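Local coordinates for protein prenylcyclase (Actinoplanes teichomyceticus, PDB 6IJ1) that is probably a terpene-cyclase-like enzyme of the prenyltransferase/cyclase superfamily that acts on a prenyl substrate, though its exact reaction is not established, at residues V51-P56 with E102-S107; T45-G50 with T94-R99; L70-Q75 with E109-P114; A205-A210 with A252-A257; V18-D23 with D282-P287. All coordinates share one frame; numbering follows the deposited sequence.

Contact 1. Residues V51-P56 with E102-S107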
# COMPACT_ATOMS: atom_id res chain seq x y z
N VAL A 51 0.00 -7.72 -7.15
CA VAL A 51 1.35 -7.74 -7.74
C VAL A 51 1.50 -8.97 -8.64
O VAL A 51 2.00 -8.87 -9.78
CB VAL A 51 2.42 -7.72 -6.62
CG1 VAL A 51 3.80 -7.91 -7.23
CG2 VAL A 51 2.37 -6.38 -5.87
N LEU A 52 1.05 -10.13 -8.16
CA LEU A 52 1.27 -11.38 -8.89
C LEU A 52 0.58 -11.33 -10.25
O LEU A 52 1.13 -11.86 -11.20
CB LEU A 52 0.77 -12.57 -8.06
CG LEU A 52 1.63 -12.94 -6.84
CD1 LEU A 52 1.00 -14.06 -6.05
CD2 LEU A 52 3.04 -13.32 -7.26
N VAL A 53 -0.60 -10.72 -10.36
CA VAL A 53 -1.26 -10.78 -11.67
C VAL A 53 -0.57 -9.91 -12.71
O VAL A 53 -0.88 -10.03 -13.90
CB VAL A 53 -2.78 -10.42 -11.61
CG1 VAL A 53 -3.58 -11.38 -10.73
CG2 VAL A 53 -3.04 -8.96 -11.20
N GLN A 54 0.39 -9.07 -12.32
CA GLN A 54 1.14 -8.22 -13.24
C GLN A 54 2.49 -8.81 -13.65
O GLN A 54 3.20 -8.17 -14.45
CB GLN A 54 1.38 -6.86 -12.61
CG GLN A 54 0.11 -6.12 -12.27
CD GLN A 54 0.45 -4.83 -11.53
OE1 GLN A 54 1.13 -3.94 -12.07
NE2 GLN A 54 0.05 -4.76 -10.25
N LEU A 55 2.88 -9.96 -13.12
CA LEU A 55 4.18 -10.57 -13.38
C LEU A 55 4.05 -11.58 -14.50
O LEU A 55 3.02 -12.22 -14.66
CB LEU A 55 4.71 -11.26 -12.13
CG LEU A 55 4.90 -10.24 -10.98
CD1 LEU A 55 5.44 -10.96 -9.75
CD2 LEU A 55 5.81 -9.09 -11.38
N PRO A 56 5.12 -11.75 -15.28
CA PRO A 56 5.06 -12.66 -16.44
C PRO A 56 5.36 -14.11 -16.06
O PRO A 56 6.36 -14.72 -16.49
CB PRO A 56 6.12 -12.06 -17.37
CG PRO A 56 7.21 -11.58 -16.40
CD PRO A 56 6.40 -11.02 -15.21
N GLU A 102 -9.83 -4.36 -11.03
CA GLU A 102 -9.49 -3.58 -12.24
C GLU A 102 -8.35 -4.24 -12.97
O GLU A 102 -8.35 -4.30 -14.20
CB GLU A 102 -9.15 -2.12 -11.85
CG GLU A 102 -10.39 -1.38 -11.38
CD GLU A 102 -10.28 0.16 -11.41
OE1 GLU A 102 -9.15 0.68 -11.63
OE2 GLU A 102 -11.31 0.84 -11.19
N LEU A 103 -7.33 -4.72 -12.24
CA LEU A 103 -6.20 -5.35 -12.93
C LEU A 103 -6.65 -6.58 -13.72
O LEU A 103 -6.06 -6.89 -14.76
CB LEU A 103 -5.11 -5.74 -11.93
CG LEU A 103 -4.39 -4.57 -11.28
CD1 LEU A 103 -3.57 -5.09 -10.12
CD2 LEU A 103 -3.41 -3.99 -12.28
N LEU A 104 -7.70 -7.26 -13.25
CA LEU A 104 -8.21 -8.49 -13.86
C LEU A 104 -9.35 -8.24 -14.84
O LEU A 104 -9.86 -9.20 -15.42
CB LEU A 104 -8.68 -9.45 -12.76
CG LEU A 104 -7.49 -10.04 -11.99
CD1 LEU A 104 -7.97 -10.93 -10.85
CD2 LEU A 104 -6.54 -10.86 -12.91
N GLY A 105 -9.78 -7.01 -15.03
CA GLY A 105 -10.89 -6.71 -15.94
C GLY A 105 -12.24 -7.07 -15.40
O GLY A 105 -13.19 -7.23 -16.18
N ARG A 106 -12.36 -7.24 -14.08
CA ARG A 106 -13.58 -7.75 -13.46
C ARG A 106 -14.34 -6.68 -12.70
O ARG A 106 -15.35 -6.97 -12.05
CB ARG A 106 -13.24 -8.90 -12.51
CG ARG A 106 -12.76 -10.13 -13.23
CD ARG A 106 -12.66 -11.29 -12.24
NE ARG A 106 -13.93 -11.58 -11.59
CZ ARG A 106 -14.11 -12.54 -10.69
NH1 ARG A 106 -13.08 -13.31 -10.34
NH2 ARG A 106 -15.30 -12.72 -10.13
N SER A 107 -13.89 -5.41 -12.77
CA SER A 107 -14.49 -4.37 -11.94
C SER A 107 -15.83 -3.85 -12.43
O SER A 107 -16.44 -3.06 -11.71
CB SER A 107 -13.52 -3.18 -11.78
OG SER A 107 -13.40 -2.52 -13.03
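Val53 meets Leu103 and Leu104 through methyl groups, just where helices 42-52 and 91-104 run out into turns. Its two branches divide the work: CG1 reaches 3.7 Å to Leu104 CD2, the two side chains lying crosswise, while CG2 rests 3.9 Å from Leu103 CB. With CG1 anti to the carbonyl carbon (chi1 -62°), one methyl is left for each leucine. Leu104 is backed by Arg65 and Met68 of helix 58-71. Gln54 brings its amide end to Leu103, Gln54 NE2 lying 3.6 Å from Leu103 CD1, a van der Waals contact; the nitrogen's hydrogen bond goes to Gly50 O, and Gln54 OE1 accepts from Gln335 of helix 327-341. Both chains turn just here, by a type I turn from Leu52 to Leu55 and a Schellman motif at Gly105. The junction of two adjacent helix ends, near the surface, is thus held mainly by aliphatic contact, the amide touching a methyl while its polar atoms bond to other partners.

Contact 2. Residues T45-G50 with T94-R99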
# COMPACT_ATOMS: atom_id res chain seq x y z
N THR A 45 -4.11 -10.52 1.15
CA THR A 45 -4.41 -11.33 -0.02
C THR A 45 -4.59 -10.46 -1.26
O THR A 45 -4.05 -10.79 -2.31
CB THR A 45 -5.68 -12.15 0.27
OG1 THR A 45 -5.39 -13.12 1.31
CG2 THR A 45 -6.15 -12.91 -0.96
N ALA A 46 -5.39 -9.40 -1.13
CA ALA A 46 -5.60 -8.49 -2.26
C ALA A 46 -4.28 -7.86 -2.70
O ALA A 46 -4.00 -7.74 -3.90
CB ALA A 46 -6.60 -7.42 -1.91
N TYR A 47 -3.45 -7.43 -1.74
CA TYR A 47 -2.22 -6.71 -2.09
C TYR A 47 -1.24 -7.64 -2.81
O TYR A 47 -0.64 -7.28 -3.83
CB TYR A 47 -1.62 -6.19 -0.77
CG TYR A 47 -0.38 -5.32 -0.96
CD1 TYR A 47 -0.56 -3.99 -1.30
CD2 TYR A 47 0.91 -5.84 -0.84
CE1 TYR A 47 0.53 -3.18 -1.53
CE2 TYR A 47 2.02 -5.01 -1.01
CZ TYR A 47 1.81 -3.68 -1.33
OH TYR A 47 2.88 -2.81 -1.52
N VAL A 48 -1.04 -8.84 -2.28
CA VAL A 48 -0.11 -9.79 -2.91
C VAL A 48 -0.62 -10.20 -4.29
O VAL A 48 0.13 -10.22 -5.26
CB VAL A 48 0.08 -11.02 -2.00
CG1 VAL A 48 0.84 -12.13 -2.71
CG2 VAL A 48 0.82 -10.56 -0.66
N ALA A 49 -1.93 -10.52 -4.36
CA ALA A 49 -2.54 -10.94 -5.63
C ALA A 49 -2.37 -9.87 -6.69
O ALA A 49 -2.09 -10.19 -7.85
CB ALA A 49 -4.03 -11.27 -5.45
N GLY A 50 -2.52 -8.59 -6.30
CA GLY A 50 -2.42 -7.52 -7.29
C GLY A 50 -1.05 -7.43 -7.92
O GLY A 50 -0.90 -7.12 -9.11
N THR A 94 -10.60 -2.14 1.06
CA THR A 94 -11.58 -2.16 -0.01
C THR A 94 -10.94 -1.72 -1.32
O THR A 94 -11.15 -2.34 -2.36
CB THR A 94 -12.72 -1.25 0.36
OG1 THR A 94 -13.29 -1.75 1.62
CG2 THR A 94 -13.79 -1.18 -0.71
N GLY A 95 -10.13 -0.67 -1.24
CA GLY A 95 -9.46 -0.19 -2.46
C GLY A 95 -8.52 -1.23 -3.05
O GLY A 95 -8.46 -1.38 -4.29
N TRP A 96 -7.78 -1.99 -2.23
CA TRP A 96 -6.92 -3.02 -2.79
C TRP A 96 -7.72 -4.13 -3.49
O TRP A 96 -7.25 -4.68 -4.48
CB TRP A 96 -5.97 -3.67 -1.75
CG TRP A 96 -4.97 -2.68 -1.23
CD1 TRP A 96 -4.96 -2.07 0.00
CD2 TRP A 96 -3.87 -2.15 -1.96
NE1 TRP A 96 -3.92 -1.16 0.07
CE2 TRP A 96 -3.25 -1.17 -1.13
CE3 TRP A 96 -3.37 -2.39 -3.24
CZ2 TRP A 96 -2.15 -0.44 -1.54
CZ3 TRP A 96 -2.26 -1.66 -3.68
CH2 TRP A 96 -1.68 -0.67 -2.82
N VAL A 97 -8.90 -4.52 -2.94
CA VAL A 97 -9.72 -5.53 -3.61
C VAL A 97 -10.21 -4.99 -4.94
O VAL A 97 -10.16 -5.70 -5.96
CB VAL A 97 -10.88 -5.95 -2.70
CG1 VAL A 97 -11.74 -6.99 -3.48
CG2 VAL A 97 -10.31 -6.54 -1.40
N LEU A 98 -10.74 -3.77 -4.95
CA LEU A 98 -11.22 -3.21 -6.24
C LEU A 98 -10.08 -3.00 -7.23
O LEU A 98 -10.25 -3.20 -8.44
CB LEU A 98 -11.96 -1.90 -6.01
CG LEU A 98 -13.27 -2.10 -5.20
CD1 LEU A 98 -13.78 -0.83 -4.61
CD2 LEU A 98 -14.34 -2.68 -6.21
N ARG A 99 -8.87 -2.68 -6.74
CA ARG A 99 -7.73 -2.62 -7.66
C ARG A 99 -7.43 -3.96 -8.30
O ARG A 99 -7.12 -4.01 -9.50
CB ARG A 99 -6.50 -2.11 -6.89
CG ARG A 99 -5.21 -2.14 -7.72
CD ARG A 99 -4.10 -1.44 -6.97
NE ARG A 99 -2.78 -1.86 -7.49
CZ ARG A 99 -2.11 -1.21 -8.43
NH1 ARG A 99 -2.64 -0.11 -8.99
NH2 ARG A 99 -0.93 -1.69 -8.80
O HOH W 1 -4.64 -5.28 -5.14
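Trp96 packs on Ala46 and Tyr47 between two helices that run nearly side by side, 33° apart with axes 8.4 Å from each other at the segments. This parallel pairing is consistent with neighbouring inner helices of an alpha/alpha barrel, the fold of class II terpene cyclases and protein prenyltransferases. At the base of the side chain, Trp96 CB lies 3.8 Å from Ala46 CB, and the same methyl also touches Val97 CG2. CG stands anti to the carbonyl carbon (chi1 -65°), which carries the indole alongside Tyr47. On the five-membered ring, NE1 donates to Asp92 OD2 one turn earlier, a bond that helps fix the ring's rotation. The six-membered ring offers its face to the edge of Tyr47 in a T-shaped pair, planes at 80° and centroids 4.8 Å apart. Tyr47 CD1 stands above it, displaced toward the rim, and at the far end CH2 touches Tyr47 CE1 at 3.6 Å. With an alanine here, the Tyr47 edge would probably lose its aromatic face and Asp92 the indole N-H. Tyr47 itself is steadied by its hydroxyl, hydrogen-bonded to that of Thr332, and by a stack with His328. At the edge of the indole, in its plane, a water donates to both Ala46 O and Trp96 O, each 2.8 Å away.

Contact 3. Residues L70-Q75 with E109-P114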
# COMPACT_ATOMS: atom_id res chain seq x y z
N LEU A 70 -11.56 -15.84 -4.15
CA LEU A 70 -11.75 -15.97 -2.71
C LEU A 70 -12.27 -14.69 -2.07
O LEU A 70 -12.99 -14.72 -1.06
CB LEU A 70 -10.42 -16.33 -2.02
CG LEU A 70 -9.74 -17.66 -2.31
CD1 LEU A 70 -8.41 -17.63 -1.65
CD2 LEU A 70 -10.57 -18.85 -1.78
N LEU A 71 -11.86 -13.53 -2.61
CA LEU A 71 -12.20 -12.28 -1.97
C LEU A 71 -13.64 -11.87 -2.21
O LEU A 71 -14.22 -11.17 -1.40
CB LEU A 71 -11.26 -11.20 -2.48
CG LEU A 71 -9.83 -11.26 -1.89
CD1 LEU A 71 -8.94 -10.47 -2.80
CD2 LEU A 71 -9.87 -10.69 -0.42
N VAL A 72 -14.19 -12.17 -3.39
CA VAL A 72 -15.53 -11.66 -3.69
C VAL A 72 -16.54 -12.05 -2.62
O VAL A 72 -17.26 -11.16 -2.11
CB VAL A 72 -15.96 -12.11 -5.10
CG1 VAL A 72 -17.46 -11.77 -5.34
CG2 VAL A 72 -15.12 -11.40 -6.18
N PRO A 73 -16.67 -13.32 -2.20
CA PRO A 73 -17.67 -13.65 -1.16
C PRO A 73 -17.37 -13.08 0.21
O PRO A 73 -18.26 -13.11 1.09
CB PRO A 73 -17.65 -15.17 -1.13
CG PRO A 73 -16.46 -15.61 -1.83
CD PRO A 73 -16.04 -14.53 -2.76
N GLU A 74 -16.16 -12.60 0.46
CA GLU A 74 -15.85 -11.97 1.74
C GLU A 74 -16.31 -10.53 1.86
O GLU A 74 -16.23 -9.94 2.94
CB GLU A 74 -14.35 -12.02 2.00
CG GLU A 74 -13.78 -13.40 1.99
CD GLU A 74 -14.42 -14.28 3.04
OE1 GLU A 74 -14.70 -13.75 4.14
OE2 GLU A 74 -14.68 -15.46 2.75
N GLN A 75 -16.86 -9.94 0.79
CA GLN A 75 -17.37 -8.58 0.90
C GLN A 75 -18.47 -8.48 1.96
O GLN A 75 -19.38 -9.32 2.01
CB GLN A 75 -17.93 -8.15 -0.48
CG GLN A 75 -18.27 -6.64 -0.58
CD GLN A 75 -18.79 -6.31 -1.98
OE1 GLN A 75 -19.34 -7.17 -2.66
NE2 GLN A 75 -18.60 -5.06 -2.40
N GLU A 109 -18.24 -6.11 -12.65
CA GLU A 109 -19.26 -7.00 -12.06
C GLU A 109 -20.08 -6.28 -10.99
O GLU A 109 -19.59 -5.34 -10.34
CB GLU A 109 -18.56 -8.20 -11.44
CG GLU A 109 -17.92 -9.04 -12.51
CD GLU A 109 -17.02 -10.20 -12.10
OE1 GLU A 109 -17.05 -10.60 -10.90
OE2 GLU A 109 -16.26 -10.67 -12.98
N PRO A 110 -21.35 -6.67 -10.75
CA PRO A 110 -22.19 -5.83 -9.89
C PRO A 110 -21.76 -5.75 -8.43
O PRO A 110 -22.11 -4.75 -7.81
CB PRO A 110 -23.59 -6.51 -9.98
CG PRO A 110 -23.59 -7.07 -11.36
CD PRO A 110 -22.18 -7.57 -11.61
N TRP A 111 -21.01 -6.73 -7.91
CA TRP A 111 -20.53 -6.58 -6.53
C TRP A 111 -19.59 -5.39 -6.38
O TRP A 111 -19.43 -4.88 -5.27
CB TRP A 111 -19.84 -7.86 -6.06
CG TRP A 111 -18.67 -8.28 -6.93
CD1 TRP A 111 -18.65 -9.21 -7.94
CD2 TRP A 111 -17.33 -7.75 -6.82
NE1 TRP A 111 -17.35 -9.27 -8.49
CE2 TRP A 111 -16.54 -8.39 -7.80
CE3 TRP A 111 -16.73 -6.80 -5.96
CZ2 TRP A 111 -15.12 -8.07 -7.97
CZ3 TRP A 111 -15.36 -6.49 -6.11
CH2 TRP A 111 -14.59 -7.12 -7.12
N ALA A 112 -19.01 -4.90 -7.49
CA ALA A 112 -18.17 -3.70 -7.30
C ALA A 112 -18.97 -2.47 -6.91
O ALA A 112 -18.47 -1.58 -6.22
CB ALA A 112 -17.36 -3.43 -8.58
N ARG A 113 -20.26 -2.36 -7.31
CA ARG A 113 -20.99 -1.13 -7.01
C ARG A 113 -21.08 -0.83 -5.50
O ARG A 113 -20.83 0.33 -5.12
CB ARG A 113 -22.39 -1.22 -7.65
CG ARG A 113 -23.22 0.00 -7.41
CD ARG A 113 -24.71 -0.33 -7.53
NE ARG A 113 -25.16 0.11 -8.85
CZ ARG A 113 -26.41 0.00 -9.33
NH1 ARG A 113 -27.38 -0.53 -8.61
NH2 ARG A 113 -26.67 0.44 -10.56
N PRO A 114 -21.48 -1.77 -4.63
CA PRO A 114 -21.47 -1.46 -3.19
C PRO A 114 -20.07 -1.15 -2.68
O PRO A 114 -19.92 -0.39 -1.71
CB PRO A 114 -22.00 -2.74 -2.52
CG PRO A 114 -22.48 -3.60 -3.56
CD PRO A 114 -22.00 -3.12 -4.91
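Trp111 has Val72 over one face of its indole and the CB of Ala112 over the other, with Glu109 OE1 in plane at the edge. Both valine methyls touch: CG1 stands 3.9 Å above the centroid of the five-membered ring, only 12° off its normal, a CH-pi contact, and CG2 comes 3.7 Å from Trp111 CE2. The amide of Gln75 is turned almost square to the indole, 82° between planes. Its NE2 donates to Trp111 O at 3.0 Å in a fairly straight bond, with OE1 near Trp111 CB; the extended glutamine chain carries the amide across to the Trp111 carbonyl. The same NE2 also bonds Gly79 O, and Gln75 packs on Trp81. Gln75, Gly79 and Trp81 follow the Gln-Gly-Trp spacing of the QW-like repeats of terpene cyclases, and here the repeat ties the end of helix 58-71 to the start of helix 112-121. Trp111 lies in a type I turn from Glu109 to Ala112, and its CG sits between backbone N and carbonyl carbon (chi1 58°). From there NE1 reaches back to Glu109 OE1 at 2.8 Å, while Glu109 OE2 forms a salt bridge with Arg106.

Contact 4. Residues A205-A210 with A252-A257. With IMD (imidazole), chain B.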
# COMPACT_ATOMS: atom_id res chain seq x y z
N ALA A 205 0.89 7.51 -5.01
CA ALA A 205 0.30 8.71 -5.60
C ALA A 205 0.71 8.86 -7.06
O ALA A 205 -0.14 9.06 -7.95
CB ALA A 205 0.74 9.94 -4.83
N VAL A 206 2.00 8.70 -7.36
CA VAL A 206 2.38 8.96 -8.75
C VAL A 206 1.90 7.87 -9.68
O VAL A 206 1.59 8.12 -10.84
CB VAL A 206 3.89 9.19 -8.90
CG1 VAL A 206 4.27 10.43 -8.17
CG2 VAL A 206 4.76 7.98 -8.49
N GLU A 207 1.85 6.60 -9.23
CA GLU A 207 1.30 5.56 -10.07
C GLU A 207 -0.20 5.78 -10.29
O GLU A 207 -0.71 5.60 -11.41
CB GLU A 207 1.57 4.19 -9.43
CG GLU A 207 3.09 3.86 -9.50
CD GLU A 207 3.44 2.52 -8.96
OE1 GLU A 207 2.54 1.85 -8.39
OE2 GLU A 207 4.60 2.12 -9.07
N SER A 208 -0.92 6.17 -9.23
CA SER A 208 -2.35 6.47 -9.40
C SER A 208 -2.57 7.64 -10.34
O SER A 208 -3.53 7.59 -11.15
CB SER A 208 -2.95 6.81 -8.05
OG SER A 208 -3.09 5.57 -7.29
N LEU A 209 -1.76 8.70 -10.20
CA LEU A 209 -1.97 9.94 -10.95
C LEU A 209 -1.52 9.78 -12.39
O LEU A 209 -1.91 10.61 -13.25
CB LEU A 209 -1.22 11.09 -10.28
CG LEU A 209 -1.69 11.67 -8.91
CD1 LEU A 209 -0.66 12.48 -8.12
CD2 LEU A 209 -2.97 12.52 -9.00
N ALA A 210 -0.72 8.75 -12.70
CA ALA A 210 -0.26 8.57 -14.09
C ALA A 210 -1.43 8.28 -14.99
O ALA A 210 -1.31 8.41 -16.20
CB ALA A 210 0.75 7.45 -14.15
N ALA A 252 10.85 4.05 -3.70
CA ALA A 252 11.52 5.19 -4.34
C ALA A 252 11.77 4.90 -5.81
O ALA A 252 11.57 5.79 -6.65
CB ALA A 252 12.85 5.49 -3.62
N LEU A 253 12.24 3.67 -6.15
CA LEU A 253 12.41 3.29 -7.56
C LEU A 253 11.13 3.57 -8.34
O LEU A 253 11.16 4.18 -9.43
CB LEU A 253 12.81 1.80 -7.60
CG LEU A 253 13.22 1.20 -8.93
CD1 LEU A 253 13.89 -0.16 -8.67
CD2 LEU A 253 11.99 0.97 -9.87
N ARG A 254 10.00 3.13 -7.79
CA ARG A 254 8.72 3.25 -8.50
C ARG A 254 8.32 4.70 -8.67
O ARG A 254 7.79 5.04 -9.76
CB ARG A 254 7.68 2.49 -7.70
CG ARG A 254 7.79 1.01 -7.91
CD ARG A 254 7.04 0.17 -6.86
NE ARG A 254 5.60 0.46 -6.96
CZ ARG A 254 4.71 -0.07 -6.14
NH1 ARG A 254 5.11 -0.91 -5.18
NH2 ARG A 254 3.43 0.26 -6.29
N ALA A 255 8.65 5.57 -7.72
CA ALA A 255 8.33 7.00 -7.86
C ALA A 255 9.23 7.63 -8.94
O ALA A 255 8.75 8.47 -9.75
CB ALA A 255 8.46 7.70 -6.51
N VAL A 256 10.50 7.24 -8.99
CA VAL A 256 11.37 7.80 -10.03
C VAL A 256 10.82 7.45 -11.40
O VAL A 256 10.90 8.26 -12.34
CB VAL A 256 12.79 7.25 -9.85
CG1 VAL A 256 13.67 7.75 -11.04
CG2 VAL A 256 13.39 7.78 -8.61
N ALA A 257 10.32 6.22 -11.56
CA ALA A 257 9.87 5.72 -12.84
C ALA A 257 8.65 6.48 -13.36
O ALA A 257 8.32 6.31 -14.56
CB ALA A 257 9.57 4.22 -12.74
N1 IMD B . -1.46 3.00 -7.01
C2 IMD B . -0.49 2.02 -6.98
N3 IMD B . -0.97 1.00 -6.21
C4 IMD B . -2.22 1.34 -5.82
C5 IMD B . -2.57 2.59 -6.29
O HOH W 2 6.19 3.26 -11.01
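Glu207 and Arg254 are joined by a two-pronged salt bridge, the guanidinium offering NE and NH2 side-on. NH2 donates to Glu207 OE1 at 2.8 Å (172° at the hydrogen) and NE to Glu207 OE2 at 2.9 Å, each nitrogen meeting the syn side of its oxygen but out of the carboxylate plane. The two flat groups are 26° apart, so the carboxylate is somewhat twisted against the guanidinium although both acceptors lie in the latter's plane. The extended glutamate and the arginine, bent at chi3, come together almost crosswise. A water donates to both Glu207 OE2 and Arg254 O, giving OE2 a second donor. A leucine in place of Arg254 would probably leave the Glu207 carboxylate without its counter-charge and more loosely held, with the water as its remaining link to this helix. Beside the salt bridge, Val206 CG2 packs 3.8 Å from Ala255 CA. Outward, Thr332, Gln335 and Ala336 of helix 327-341 flank the arginine. An imidazole, probably from the crystallisation liquor, brings its C2 to 3.3 Å from Glu207 OE1 and bonds weakly to Ser208 OG. The two helix segments cross at 35°, their axes 9.6 Å apart: parallel neighbours as in the inner ring of an alpha/alpha barrel, whose central cavity holds the active site in protein prenyltransferases.

Contact 5. Residues V18-D23 with D282-P287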
# COMPACT_ATOMS: atom_id res chain seq x y z
N VAL A 18 8.51 -14.79 -6.68
CA VAL A 18 7.24 -15.45 -6.95
C VAL A 18 7.17 -16.81 -6.26
O VAL A 18 6.17 -17.13 -5.61
CB VAL A 18 7.01 -15.59 -8.48
CG1 VAL A 18 5.79 -16.48 -8.73
CG2 VAL A 18 6.76 -14.23 -9.06
N ASP A 19 8.24 -17.61 -6.35
CA ASP A 19 8.23 -18.89 -5.65
C ASP A 19 8.07 -18.70 -4.15
O ASP A 19 7.37 -19.46 -3.51
CB ASP A 19 9.51 -19.66 -5.89
CG ASP A 19 9.63 -20.22 -7.33
OD1 ASP A 19 8.59 -20.46 -7.98
OD2 ASP A 19 10.76 -20.41 -7.77
N PHE A 20 8.74 -17.70 -3.55
CA PHE A 20 8.52 -17.44 -2.12
C PHE A 20 7.05 -17.17 -1.84
O PHE A 20 6.47 -17.76 -0.93
CB PHE A 20 9.39 -16.25 -1.68
CG PHE A 20 9.08 -15.77 -0.27
CD1 PHE A 20 9.71 -16.35 0.81
CD2 PHE A 20 8.16 -14.73 -0.05
CE1 PHE A 20 9.40 -15.90 2.14
CE2 PHE A 20 7.88 -14.29 1.25
CZ PHE A 20 8.48 -14.87 2.32
N LEU A 21 6.41 -16.30 -2.63
CA LEU A 21 5.03 -15.94 -2.31
C LEU A 21 4.08 -17.11 -2.55
O LEU A 21 3.18 -17.36 -1.76
CB LEU A 21 4.59 -14.74 -3.14
CG LEU A 21 5.25 -13.39 -2.76
CD1 LEU A 21 4.86 -12.32 -3.77
CD2 LEU A 21 4.82 -13.03 -1.33
N LEU A 22 4.27 -17.85 -3.65
CA LEU A 22 3.41 -19.02 -3.87
C LEU A 22 3.59 -20.06 -2.78
O LEU A 22 2.61 -20.69 -2.36
CB LEU A 22 3.71 -19.62 -5.24
CG LEU A 22 3.32 -18.75 -6.41
CD1 LEU A 22 3.83 -19.46 -7.72
CD2 LEU A 22 1.81 -18.49 -6.46
N ASP A 23 4.83 -20.28 -2.30
CA ASP A 23 5.04 -21.25 -1.22
C ASP A 23 4.43 -20.80 0.09
O ASP A 23 4.16 -21.65 0.96
CB ASP A 23 6.53 -21.53 -1.04
CG ASP A 23 7.11 -22.36 -2.18
OD1 ASP A 23 6.31 -22.86 -3.01
OD2 ASP A 23 8.35 -22.52 -2.26
N ASP A 282 15.79 -17.37 0.52
CA ASP A 282 14.47 -17.93 0.33
C ASP A 282 13.60 -17.15 -0.67
O ASP A 282 12.45 -17.55 -0.88
CB ASP A 282 13.76 -18.08 1.69
CG ASP A 282 13.62 -16.75 2.45
OD1 ASP A 282 13.75 -15.69 1.83
OD2 ASP A 282 13.36 -16.78 3.70
N GLY A 283 14.13 -16.12 -1.30
CA GLY A 283 13.43 -15.37 -2.33
C GLY A 283 12.74 -14.13 -1.81
O GLY A 283 12.21 -13.34 -2.61
N SER A 284 12.70 -13.94 -0.48
CA SER A 284 12.06 -12.75 0.08
C SER A 284 13.08 -11.67 0.36
O SER A 284 14.27 -11.79 0.09
CB SER A 284 11.31 -13.11 1.38
OG SER A 284 12.26 -13.48 2.38
N TRP A 285 12.60 -10.51 0.88
CA TRP A 285 13.46 -9.43 1.36
C TRP A 285 13.15 -9.19 2.83
O TRP A 285 12.05 -9.55 3.31
CB TRP A 285 13.21 -8.13 0.54
CG TRP A 285 13.89 -8.16 -0.81
CD1 TRP A 285 15.12 -7.60 -1.09
CD2 TRP A 285 13.44 -8.79 -2.01
NE1 TRP A 285 15.45 -7.87 -2.41
CE2 TRP A 285 14.43 -8.58 -2.99
CE3 TRP A 285 12.27 -9.48 -2.37
CZ2 TRP A 285 14.30 -9.02 -4.34
CZ3 TRP A 285 12.14 -9.95 -3.68
CH2 TRP A 285 13.18 -9.72 -4.65
N THR A 286 14.12 -8.55 3.51
CA THR A 286 13.99 -8.30 4.95
C THR A 286 12.68 -7.57 5.20
O THR A 286 12.41 -6.54 4.56
CB THR A 286 15.14 -7.45 5.40
OG1 THR A 286 16.36 -8.20 5.10
CG2 THR A 286 15.04 -7.10 6.90
N PRO A 287 11.86 -8.02 6.15
CA PRO A 287 10.59 -7.31 6.39
C PRO A 287 10.86 -5.87 6.75
O PRO A 287 11.56 -5.56 7.75
CB PRO A 287 9.95 -8.07 7.55
CG PRO A 287 10.50 -9.54 7.33
CD PRO A 287 11.91 -9.29 6.91
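Phe20 and Gly283 bring their backbones within 5.3 Å, CA to CA, where a loop passes helix 10-23; Gly283 has a positive phi (95°), and a CB there would crowd Phe20 CB as well as the preceding carbonyl. Phe20, its CG anti to the backbone N (chi1 171°), lays its ring beneath Ser284. Ser284 CB hangs over the ring centre, 3.4 Å from the centroid and 9° off the normal, a close CH-pi contact. Asp282 O lies near the ring plane at its edge, 3.4 Å from Phe20 CD1, and touches Phe20 CB as well. The serine is held over the ring by Asp282: OD1 accepts from Ser284 N at 3.1 Å, closing an Asx turn, and from Ser284 OG at 2.7 Å, both donors on one face of the carboxylate. Asp282 OD2 forms a salt bridge with Arg280. The segment fits a QW motif of the terpene-cyclase type, Gln279 to Trp285, in which Gln279 NE2 bonds Gly283 O and Gln279 packs on Trp285. The motif follows helix 265-278, to which Trp285 NE1 bonds at Leu275 O, and precedes strand 291-292; helix 327-341 touches both partners, with Leu327 against Phe20 and Thr330 against Ser284.

In the fold
Contacts 1 and 2, their centres about 10 Å apart, hold the same two helices, 42-52 and 91-104: contact 2 is buried and aromatic with a bridging water, contact 1 lies near the surface and is mainly aliphatic. Contact 3, also at the surface, joins helix 58-71 to helix 112-121 and abuts contact 2 where Leu98 packs on Trp111 and Ala112. Contact 4 repeats the parallel helix pairing of contact 2 on helices 198-209 and 246-256, but with a salt bridge in place of aromatic rings. Contact 5, a buried helix-to-loop contact, closes a chain loop enclosing the other four. It shares with contact 3 a probable QW-type segment, there holding a tryptophan by its carbonyl, here covering a phenylalanine.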